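MSM0271 protein (Mycobacterium smegmatis, PDB 5SUH) forms double-ringed trimeric tiles of the shell of the RMM bacterial microcompartment, probably helping to enclose its enzymes and control passage of small molecules. Local coordinates at residues 31-42 / 62-73; 88-96 / 107-118. All blocks are in the same frame, centred on the assembly; numbering follows the deposited sequence.

Contact 1: 31-42 / 62-73; sequences TQIRVYLLVEDL and YEGEHALIVEVS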
loop_
_atom_site.group_PDB
_atom_site.type_symbol
_atom_site.label_atom_id
_atom_site.label_comp_id
_atom_site.label_asym_id
_atom_site.label_seq_id
_atom_site.Cartn_x
_atom_site.Cartn_y
_atom_site.Cartn_z
ATOM N N THR A 31 4.408 27.704 20.068
ATOM C CA THR A 31 5.070 26.626 19.323
ATOM C C THR A 31 6.333 26.090 20.014
ATOM O O THR A 31 7.332 26.802 20.119
ATOM C CB THR A 31 5.456 27.095 17.908
ATOM O OG1 THR A 31 4.265 27.396 17.171
ATOM C CG2 THR A 31 6.208 26.021 17.175
ATOM N N GLN A 32 6.303 24.832 20.460
ATOM C CA GLN A 32 7.462 24.267 21.148
ATOM C C GLN A 32 8.422 23.492 20.251
ATOM O O GLN A 32 8.035 22.574 19.534
ATOM C CB GLN A 32 7.055 23.353 22.299
ATOM C CG GLN A 32 8.310 22.866 23.034
ATOM C CD GLN A 32 8.107 21.641 23.893
ATOM O OE1 GLN A 32 7.038 21.439 24.470
ATOM N NE2 GLN A 32 9.149 20.815 23.995
ATOM N N ILE A 33 9.693 23.859 20.329
ATOM C CA ILE A 33 10.718 23.159 19.595
ATOM C C ILE A 33 11.301 21.970 20.368
ATOM O O ILE A 33 11.842 22.117 21.454
ATOM C CB ILE A 33 11.815 24.131 19.187
ATOM C CG1 ILE A 33 11.269 24.967 18.017
ATOM C CG2 ILE A 33 13.055 23.371 18.761
ATOM C CD1 ILE A 33 12.286 25.808 17.305
ATOM N N ARG A 34 11.142 20.785 19.791
ATOM C CA ARG A 34 11.614 19.538 20.378
ATOM C C ARG A 34 13.034 19.267 19.901
ATOM O O ARG A 34 13.914 18.926 20.695
ATOM C CB ARG A 34 10.737 18.365 19.931
ATOM C CG ARG A 34 9.275 18.547 20.186
ATOM C CD ARG A 34 8.691 17.451 20.987
ATOM N NE ARG A 34 9.117 16.124 20.571
ATOM C CZ ARG A 34 9.003 15.067 21.374
ATOM N NH1 ARG A 34 8.484 15.218 22.591
ATOM N NH2 ARG A 34 9.438 13.879 20.993
ATOM N N VAL A 35 13.240 19.447 18.592
ATOM C CA VAL A 35 14.545 19.277 17.960
ATOM C C VAL A 35 14.831 20.455 17.015
ATOM O O VAL A 35 13.958 20.840 16.242
ATOM C CB VAL A 35 14.622 17.970 17.142
ATOM C CG1 VAL A 35 15.985 17.846 16.475
ATOM C CG2 VAL A 35 14.363 16.785 18.001
ATOM N N TYR A 36 16.034 21.035 17.098
ATOM C CA TYR A 36 16.481 22.092 16.167
ATOM C C TYR A 36 17.973 21.919 15.879
ATOM O O TYR A 36 18.805 22.222 16.739
ATOM C CB TYR A 36 16.220 23.505 16.742
ATOM C CG TYR A 36 16.746 24.658 15.885
ATOM C CD1 TYR A 36 18.045 25.161 16.056
ATOM C CD2 TYR A 36 15.946 25.246 14.912
ATOM C CE1 TYR A 36 18.528 26.200 15.260
ATOM C CE2 TYR A 36 16.419 26.293 14.118
ATOM C CZ TYR A 36 17.697 26.762 14.292
ATOM O OH TYR A 36 18.123 27.794 13.498
ATOM N N LEU A 37 18.320 21.487 14.674
ATOM C CA LEU A 37 19.710 21.142 14.391
ATOM C C LEU A 37 20.202 21.374 12.974
ATOM O O LEU A 37 19.554 20.973 12.000
ATOM C CB LEU A 37 19.960 19.668 14.711
ATOM C CG LEU A 37 20.837 19.369 15.931
ATOM C CD1 LEU A 37 21.385 17.959 15.817
ATOM C CD2 LEU A 37 21.970 20.395 16.120
ATOM N N LEU A 38 21.375 22.000 12.879
ATOM C CA LEU A 38 22.169 22.008 11.649
ATOM C C LEU A 38 22.994 20.760 11.504
ATOM O O LEU A 38 23.862 20.468 12.318
ATOM C CB LEU A 38 23.108 23.202 11.573
ATOM C CG LEU A 38 22.675 24.331 10.656
ATOM C CD1 LEU A 38 21.396 24.934 11.127
ATOM C CD2 LEU A 38 23.763 25.369 10.714
ATOM N N VAL A 39 22.704 20.039 10.433
ATOM C CA VAL A 39 23.467 18.885 10.017
ATOM C C VAL A 39 24.354 19.280 8.854
ATOM O O VAL A 39 23.892 19.420 7.730
ATOM C CB VAL A 39 22.549 17.743 9.618
ATOM C CG1 VAL A 39 23.356 16.568 9.171
ATOM C CG2 VAL A 39 21.597 17.397 10.789
ATOM N N GLU A 40 25.645 19.441 9.127
ATOM C CA GLU A 40 26.556 20.021 8.153
ATOM C C GLU A 40 27.274 18.914 7.355
ATOM O O GLU A 40 27.558 17.834 7.889
ATOM C CB GLU A 40 27.527 20.950 8.902
ATOM C CG GLU A 40 28.677 21.570 8.105
ATOM C CD GLU A 40 29.621 22.419 8.984
ATOM O OE1 GLU A 40 29.301 22.643 10.172
ATOM O OE2 GLU A 40 30.686 22.849 8.490
ATOM N N ASP A 41 27.475 19.162 6.057
ATOM C CA ASP A 41 28.161 18.233 5.141
ATOM C C ASP A 41 27.562 16.795 5.091
ATOM O O ASP A 41 28.105 15.886 5.718
ATOM C CB ASP A 41 29.659 18.172 5.503
ATOM C CG ASP A 41 30.484 17.376 4.480
ATOM O OD1 ASP A 41 30.153 17.418 3.276
ATOM O OD2 ASP A 41 31.443 16.673 4.880
ATOM N N LEU A 42 26.479 16.577 4.336
ATOM C CA LEU A 42 25.829 15.241 4.274
ATOM C C LEU A 42 26.693 14.133 3.641
ATOM O O LEU A 42 27.240 14.307 2.552
ATOM C CB LEU A 42 24.489 15.321 3.521
ATOM C CG LEU A 42 23.390 16.113 4.246
ATOM C CD1 LEU A 42 22.193 16.288 3.352
ATOM C CD2 LEU A 42 22.985 15.438 5.552
ATOM N N TYR A 62 21.669 15.914 -1.718
ATOM C CA TYR A 62 22.830 15.256 -2.338
ATOM C C TYR A 62 24.065 15.346 -1.431
ATOM O O TYR A 62 24.121 16.161 -0.511
ATOM C CB TYR A 62 23.135 15.860 -3.720
ATOM C CG TYR A 62 21.962 15.754 -4.666
ATOM C CD1 TYR A 62 21.445 14.518 -5.012
ATOM C CD2 TYR A 62 21.345 16.888 -5.176
ATOM C CE1 TYR A 62 20.367 14.408 -5.840
ATOM C CE2 TYR A 62 20.264 16.794 -6.014
ATOM C CZ TYR A 62 19.771 15.550 -6.339
ATOM O OH TYR A 62 18.684 15.444 -7.176
ATOM N N GLU A 63 25.043 14.487 -1.692
ATOM C CA GLU A 63 26.277 14.456 -0.921
ATOM C C GLU A 63 26.959 15.826 -0.926
ATOM O O GLU A 63 27.056 16.477 -1.966
ATOM C CB GLU A 63 27.208 13.392 -1.489
ATOM C CG GLU A 63 28.604 13.362 -0.923
ATOM C CD GLU A 63 29.512 12.372 -1.655
ATOM O OE1 GLU A 63 29.129 11.875 -2.740
ATOM O OE2 GLU A 63 30.624 12.106 -1.147
ATOM N N GLY A 64 27.378 16.285 0.253
ATOM C CA GLY A 64 28.112 17.527 0.355
ATOM C C GLY A 64 27.277 18.747 0.654
ATOM O O GLY A 64 27.834 19.794 0.944
ATOM N N GLU A 65 25.952 18.605 0.558
ATOM C CA GLU A 65 24.994 19.678 0.854
ATOM C C GLU A 65 24.745 19.793 2.378
ATOM O O GLU A 65 25.279 18.991 3.151
ATOM C CB GLU A 65 23.671 19.441 0.082
ATOM C CG GLU A 65 23.814 19.666 -1.435
ATOM C CD GLU A 65 22.510 19.584 -2.239
ATOM O OE1 GLU A 65 21.550 18.916 -1.818
ATOM O OE2 GLU A 65 22.443 20.229 -3.305
ATOM N N HIS A 66 23.991 20.803 2.813
ATOM C CA HIS A 66 23.753 21.005 4.249
ATOM C C HIS A 66 22.249 21.037 4.596
ATOM O O HIS A 66 21.429 21.514 3.809
ATOM C CB HIS A 66 24.444 22.287 4.743
ATOM C CG HIS A 66 25.860 22.438 4.273
ATOM N ND1 HIS A 66 26.927 21.834 4.905
ATOM C CD2 HIS A 66 26.393 23.154 3.251
ATOM C CE1 HIS A 66 28.051 22.148 4.281
ATOM N NE2 HIS A 66 27.751 22.950 3.275
ATOM N N ALA A 67 21.891 20.548 5.784
ATOM C CA ALA A 67 20.477 20.443 6.165
ATOM C C ALA A 67 20.105 21.069 7.511
ATOM O O ALA A 67 20.928 21.149 8.439
ATOM C CB ALA A 67 20.059 18.982 6.173
ATOM N N LEU A 68 18.856 21.527 7.598
ATOM C CA LEU A 68 18.271 21.930 8.871
ATOM C C LEU A 68 17.139 20.973 9.216
ATOM O O LEU A 68 16.243 20.766 8.386
ATOM C CB LEU A 68 17.737 23.360 8.813
ATOM C CG LEU A 68 17.050 23.770 10.120
ATOM C CD1 LEU A 68 18.090 23.993 11.236
ATOM C CD2 LEU A 68 16.186 24.989 9.924
ATOM N N ILE A 69 17.173 20.382 10.413
ATOM C CA ILE A 69 16.110 19.458 10.833
ATOM C C ILE A 69 15.367 20.017 12.040
ATOM O O ILE A 69 15.991 20.476 13.007
ATOM C CB ILE A 69 16.635 18.059 11.194
ATOM C CG1 ILE A 69 17.686 18.126 12.329
ATOM C CG2 ILE A 69 17.191 17.376 9.961
ATOM C CD1 ILE A 69 18.102 16.759 12.917
ATOM N N VAL A 70 14.034 20.024 11.974
ATOM C CA VAL A 70 13.225 20.566 13.064
ATOM C C VAL A 70 12.049 19.640 13.412
ATOM O O VAL A 70 11.283 19.211 12.520
ATOM C CB VAL A 70 12.678 21.978 12.712
ATOM C CG1 VAL A 70 11.829 22.531 13.847
ATOM C CG2 VAL A 70 13.814 22.948 12.329
ATOM N N GLU A 71 11.907 19.341 14.701
ATOM C CA GLU A 71 10.738 18.621 15.237
ATOM C C GLU A 71 9.980 19.537 16.228
ATOM O O GLU A 71 10.603 20.184 17.061
ATOM C CB GLU A 71 11.172 17.292 15.920
ATOM C CG GLU A 71 10.016 16.426 16.405
ATOM C CD GLU A 71 10.429 15.096 17.046
ATOM O OE1 GLU A 71 11.356 14.411 16.544
ATOM O OE2 GLU A 71 9.773 14.710 18.042
ATOM N N VAL A 72 8.653 19.635 16.115
ATOM C CA VAL A 72 7.881 20.551 16.978
ATOM C C VAL A 72 6.597 19.975 17.564
ATOM O O VAL A 72 6.090 18.940 17.132
ATOM C CB VAL A 72 7.416 21.832 16.255
ATOM C CG1 VAL A 72 8.595 22.502 15.578
ATOM C CG2 VAL A 72 6.271 21.513 15.278
ATOM N N SER A 73 6.054 20.715 18.526
ATOM C CA SER A 73 4.781 20.404 19.155
ATOM C C SER A 73 4.000 21.702 19.375
ATOM O O SER A 73 4.605 22.711 19.723
ATOM C CB SER A 73 5.016 19.692 20.475
ATOM O OG SER A 73 3.792 19.322 21.052
HETATM O O HOH W 1 9.943 12.173 18.869
#

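Contact 2: 88-96 / 107-118; sequences AVPGVQPGI and EIHSASLDEVRR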
loop_
_atom_site.group_PDB
_atom_site.type_symbol
_atom_site.label_atom_id
_atom_site.label_comp_id
_atom_site.label_asym_id
_atom_site.label_seq_id
_atom_site.Cartn_x
_atom_site.Cartn_y
_atom_site.Cartn_z
ATOM N N ALA A 88 11.770 33.298 3.784
ATOM C CA ALA A 88 12.973 34.039 4.158
ATOM C C ALA A 88 14.134 33.782 3.208
ATOM O O ALA A 88 14.880 34.699 2.863
ATOM C CB ALA A 88 13.380 33.679 5.566
ATOM N N VAL A 89 14.316 32.507 2.849
ATOM C CA VAL A 89 15.378 32.079 1.948
ATOM C C VAL A 89 14.834 31.171 0.838
ATOM O O VAL A 89 14.821 29.952 0.985
ATOM C CB VAL A 89 16.490 31.338 2.714
ATOM C CG1 VAL A 89 17.732 31.190 1.830
ATOM C CG2 VAL A 89 16.824 32.072 4.027
ATOM N N PRO A 90 14.383 31.759 -0.275
ATOM C CA PRO A 90 13.766 31.013 -1.387
ATOM C C PRO A 90 14.656 29.908 -1.995
ATOM O O PRO A 90 14.129 28.998 -2.639
ATOM C CB PRO A 90 13.448 32.115 -2.412
ATOM C CG PRO A 90 13.340 33.373 -1.601
ATOM C CD PRO A 90 14.353 33.216 -0.501
ATOM N N GLY A 91 15.973 30.007 -1.817
ATOM C CA GLY A 91 16.920 29.020 -2.314
ATOM C C GLY A 91 17.048 27.692 -1.553
ATOM O O GLY A 91 17.812 26.811 -1.968
ATOM N N VAL A 92 16.347 27.525 -0.431
ATOM C CA VAL A 92 16.391 26.233 0.256
ATOM C C VAL A 92 15.237 25.368 -0.269
ATOM O O VAL A 92 14.256 25.885 -0.801
ATOM C CB VAL A 92 16.320 26.368 1.825
ATOM C CG1 VAL A 92 17.462 27.256 2.358
ATOM C CG2 VAL A 92 14.968 26.895 2.300
ATOM N N GLN A 93 15.384 24.052 -0.161
ATOM C CA GLN A 93 14.399 23.114 -0.689
ATOM C C GLN A 93 13.933 22.169 0.392
ATOM O O GLN A 93 14.745 21.624 1.152
ATOM C CB GLN A 93 14.976 22.283 -1.817
ATOM C CG GLN A 93 15.379 23.035 -3.054
ATOM C CD GLN A 93 15.915 22.091 -4.120
ATOM O OE1 GLN A 93 16.928 21.412 -3.917
ATOM N NE2 GLN A 93 15.239 22.043 -5.256
ATOM N N PRO A 94 12.624 21.923 0.444
ATOM C CA PRO A 94 12.116 20.962 1.428
ATOM C C PRO A 94 12.323 19.511 0.990
ATOM O O PRO A 94 11.949 19.138 -0.126
ATOM C CB PRO A 94 10.632 21.320 1.525
ATOM C CG PRO A 94 10.314 21.929 0.172
ATOM C CD PRO A 94 11.557 22.602 -0.315
ATOM N N GLY A 95 12.920 18.706 1.863
ATOM C CA GLY A 95 13.120 17.292 1.590
ATOM C C GLY A 95 12.135 16.403 2.328
ATOM O O GLY A 95 11.726 15.341 1.827
ATOM N N ILE A 96 11.744 16.860 3.515
ATOM C CA ILE A 96 10.772 16.173 4.356
ATOM C C ILE A 96 9.794 17.172 5.005
ATOM O O ILE A 96 10.194 18.237 5.492
ATOM C CB ILE A 96 11.487 15.331 5.444
ATOM C CG1 ILE A 96 12.279 14.214 4.780
ATOM C CG2 ILE A 96 10.498 14.733 6.403
ATOM C CD1 ILE A 96 13.204 13.500 5.687
ATOM N N GLU A 107 12.472 18.831 7.082
ATOM C CA GLU A 107 13.877 18.891 6.675
ATOM C C GLU A 107 13.992 19.884 5.519
ATOM O O GLU A 107 13.224 19.818 4.563
ATOM C CB GLU A 107 14.401 17.506 6.263
ATOM C CG GLU A 107 15.887 17.452 5.899
ATOM C CD GLU A 107 16.154 17.692 4.411
ATOM O OE1 GLU A 107 15.214 18.004 3.662
ATOM O OE2 GLU A 107 17.313 17.585 3.984
ATOM N N ILE A 108 14.918 20.831 5.614
ATOM C CA ILE A 108 15.217 21.693 4.468
ATOM C C ILE A 108 16.721 21.597 4.236
ATOM O O ILE A 108 17.480 21.306 5.174
ATOM C CB ILE A 108 14.756 23.180 4.674
ATOM C CG1 ILE A 108 15.452 23.836 5.862
ATOM C CG2 ILE A 108 13.237 23.267 4.846
ATOM C CD1 ILE A 108 15.128 25.307 6.010
ATOM N N HIS A 109 17.154 21.788 2.992
ATOM C CA HIS A 109 18.571 21.645 2.654
ATOM C C HIS A 109 18.962 22.589 1.522
ATOM O O HIS A 109 18.100 23.127 0.817
ATOM C CB HIS A 109 18.907 20.201 2.280
ATOM C CG HIS A 109 18.108 19.676 1.132
ATOM N ND1 HIS A 109 17.028 18.839 1.300
ATOM C CD2 HIS A 109 18.206 19.906 -0.200
ATOM C CE1 HIS A 109 16.503 18.563 0.119
ATOM N NE2 HIS A 109 17.203 19.194 -0.807
ATOM N N SER A 110 20.268 22.805 1.384
ATOM C CA SER A 110 20.845 23.638 0.331
ATOM C C SER A 110 22.322 23.347 0.144
ATOM O O SER A 110 22.982 22.812 1.035
ATOM C CB SER A 110 20.673 25.121 0.657
ATOM O OG SER A 110 21.335 25.946 -0.299
ATOM N N ALA A 111 22.855 23.757 -0.997
ATOM C CA ALA A 111 24.282 23.665 -1.227
ATOM C C ALA A 111 24.993 24.715 -0.340
ATOM O O ALA A 111 26.132 24.537 0.064
ATOM C CB ALA A 111 24.601 23.865 -2.703
ATOM N N SER A 112 24.301 25.799 -0.010
ATOM C CA SER A 112 24.903 26.864 0.803
ATOM C C SER A 112 24.610 26.716 2.293
ATOM O O SER A 112 23.454 26.709 2.707
ATOM C CB SER A 112 24.421 28.239 0.315
ATOM O OG SER A 112 24.715 29.248 1.269
ATOM N N LEU A 113 25.661 26.585 3.094
ATOM C CA LEU A 113 25.491 26.468 4.543
ATOM C C LEU A 113 24.884 27.750 5.134
ATOM O O LEU A 113 24.072 27.689 6.063
ATOM C CB LEU A 113 26.837 26.133 5.217
ATOM C CG LEU A 113 26.884 25.991 6.749
ATOM C CD1 LEU A 113 25.830 24.974 7.298
ATOM C CD2 LEU A 113 28.311 25.635 7.227
ATOM N N ASP A 114 25.200 28.898 4.538
ATOM C CA ASP A 114 24.688 30.163 5.051
ATOM C C ASP A 114 23.175 30.239 4.832
ATOM O O ASP A 114 22.448 30.807 5.638
ATOM C CB ASP A 114 25.400 31.352 4.394
ATOM C CG ASP A 114 24.970 32.698 4.981
ATOM O OD1 ASP A 114 25.368 33.007 6.134
ATOM O OD2 ASP A 114 24.238 33.448 4.290
ATOM N N GLU A 115 22.697 29.640 3.748
ATOM C CA GLU A 115 21.274 29.682 3.433
ATOM C C GLU A 115 20.428 28.912 4.459
ATOM O O GLU A 115 19.404 29.425 4.931
ATOM C CB GLU A 115 21.041 29.141 2.007
ATOM C CG GLU A 115 21.437 30.134 0.896
ATOM C CD GLU A 115 21.043 29.692 -0.512
ATOM O OE1 GLU A 115 20.776 28.487 -0.729
ATOM O OE2 GLU A 115 20.981 30.567 -1.406
ATOM N N VAL A 116 20.901 27.724 4.850
ATOM C CA VAL A 116 20.209 26.861 5.808
ATOM C C VAL A 116 20.205 27.534 7.177
ATOM O O VAL A 116 19.188 27.558 7.873
ATOM C CB VAL A 116 20.845 25.446 5.861
ATOM C CG1 VAL A 116 20.409 24.703 7.072
ATOM C CG2 VAL A 116 20.473 24.663 4.632
ATOM N N ARG A 117 21.350 28.091 7.543
ATOM C CA ARG A 117 21.497 28.878 8.764
ATOM C C ARG A 117 20.480 30.016 8.860
ATOM O O ARG A 117 19.780 30.146 9.866
ATOM C CB ARG A 117 22.923 29.433 8.810
ATOM C CG ARG A 117 23.430 29.975 10.120
ATOM C CD ARG A 117 24.878 30.456 9.928
ATOM N NE ARG A 117 25.839 29.407 10.300
ATOM C CZ ARG A 117 26.895 29.051 9.559
ATOM N NH1 ARG A 117 27.130 29.672 8.404
ATOM N NH2 ARG A 117 27.723 28.078 9.962
ATOM N N ARG A 118 20.373 30.815 7.806
ATOM C CA ARG A 118 19.488 31.985 7.830
ATOM C C ARG A 118 18.008 31.558 7.868
ATOM O O ARG A 118 17.178 32.193 8.526
ATOM C CB ARG A 118 19.748 32.893 6.614
ATOM C CG ARG A 118 20.869 33.869 6.887
ATOM C CD ARG A 118 21.214 34.802 5.739
ATOM N NE ARG A 118 21.344 34.214 4.407
ATOM C CZ ARG A 118 20.474 34.399 3.419
ATOM N NH1 ARG A 118 19.377 35.121 3.617
ATOM N NH2 ARG A 118 20.697 33.847 2.236
#

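Contact 1: 31-42 / 62-73
V35-V39 runs antiparallel to H66-S73, with the axes of strands 35-39 and 66-73 4.6 Å apart. Paired backbone bonds join V35 with E71, L37 with I69 and V39 with A67. A classic beta bulge interrupts the register at R34 and V35: both amides donate to E71 O, and they reach it from the same face of its carbonyl plane.

At the bulge the R34 side chain points toward strand 66-73. R34 bends at chi2 (-125°) and chi3 and forms a salt bridge to E71, with NE and NH2 both donating to OE2, at 3.0 Å and 3.1 Å. The guanidinium and carboxylate planes are 25° apart. A water bridges R34 NH2 and E71 OE2, while E71 OE1 accepts from the backbone of L180, so both carboxylate oxygens of this buried residue are held.

Strand 32-39 is outermost, within the chain, in the first of two four-stranded antiparallel sheets, one for each circularly permuted BMC domain; strand 66-73 lies next to it. On one face, V35, L37, V39 and I69 meet helix 182-192 and the loop before it. I69 CG1 sits 3.6 Å from L37 CB, and its CD1 leans on V39 CG2. On the other face, L68 CD1 lies over the Y36 ring, 4.0 Å from CE2, offset toward the rim. Helix 113-127 packs on this side.

Past the strand, D41 N donates to H66 ND1 at 3.0 Å, tilted 28° from the imidazole plane. L42 N bonds to E65 O, and L42 O accepts from G64 N in the type II turn Y62-E65.

Contact 2: 88-96 / 107-118
H109 and Q93 exchange two backbone hydrogen bonds, each 3.0 Å between N and O. The Q93 carbonyl oxygen also sits over the centre of the H109 ring, 3.6 Å above its plane. At the ring edge, H109 ND1 donates to both oxygens of E107, which use their syn lone pairs. E107 reaches the imidazole through a bend at chi2 (-91°). These bonds hold ring and carboxylate together; both residues are buried. A classic bulge follows: G95 N bonds to E107 O at 2.9 Å, while the I96 N bond to the same oxygen is weak.

The tight apolar part lies around V92. Its CG2 meets I108 CD1 at 4.0 Å, and CG1 packs on E115. V89 fits against E115 and the aliphatic base of R118. The contact is looser at the surface, where R118 spreads its guanidinium over V89 CG2 and its NE makes a salt bridge to D114 OD2. Leading into helix 113-127, S110 OG donates to E115 OE1 at 2.6 Å and accepts from S112 N in an ST turn; S112 is the N-cap.

Q151 of a neighbouring subunit bonds to V92 O. Helix 78-88 backs V92, P94 and I108, and strand 66-73 flanks strand 104-110.

Contacts 1 and 2 are two parts of one sheet, with order 32-39, 66-73, 104-110, 93-99. They meet at its middle, where L68 N is 2.8 Å from I108 O, a probable hydrogen bond. Contact 1 lies nearer the chain centre, beside the second domain, yet is partly buried; contact 2 is farther out but mostly buried. Both reach other subunits: contact 1 by packing at its ends, contact 2 also by a hydrogen bond. Each has a classic bulge with a buried glutamate at its acceptor residue. In contact 1 that glutamate meets an arginine across the strands; in contact 2, a histidine on its own strand. Contact 2 also packs loop residues V89 and V92 against the start of helix 113-127.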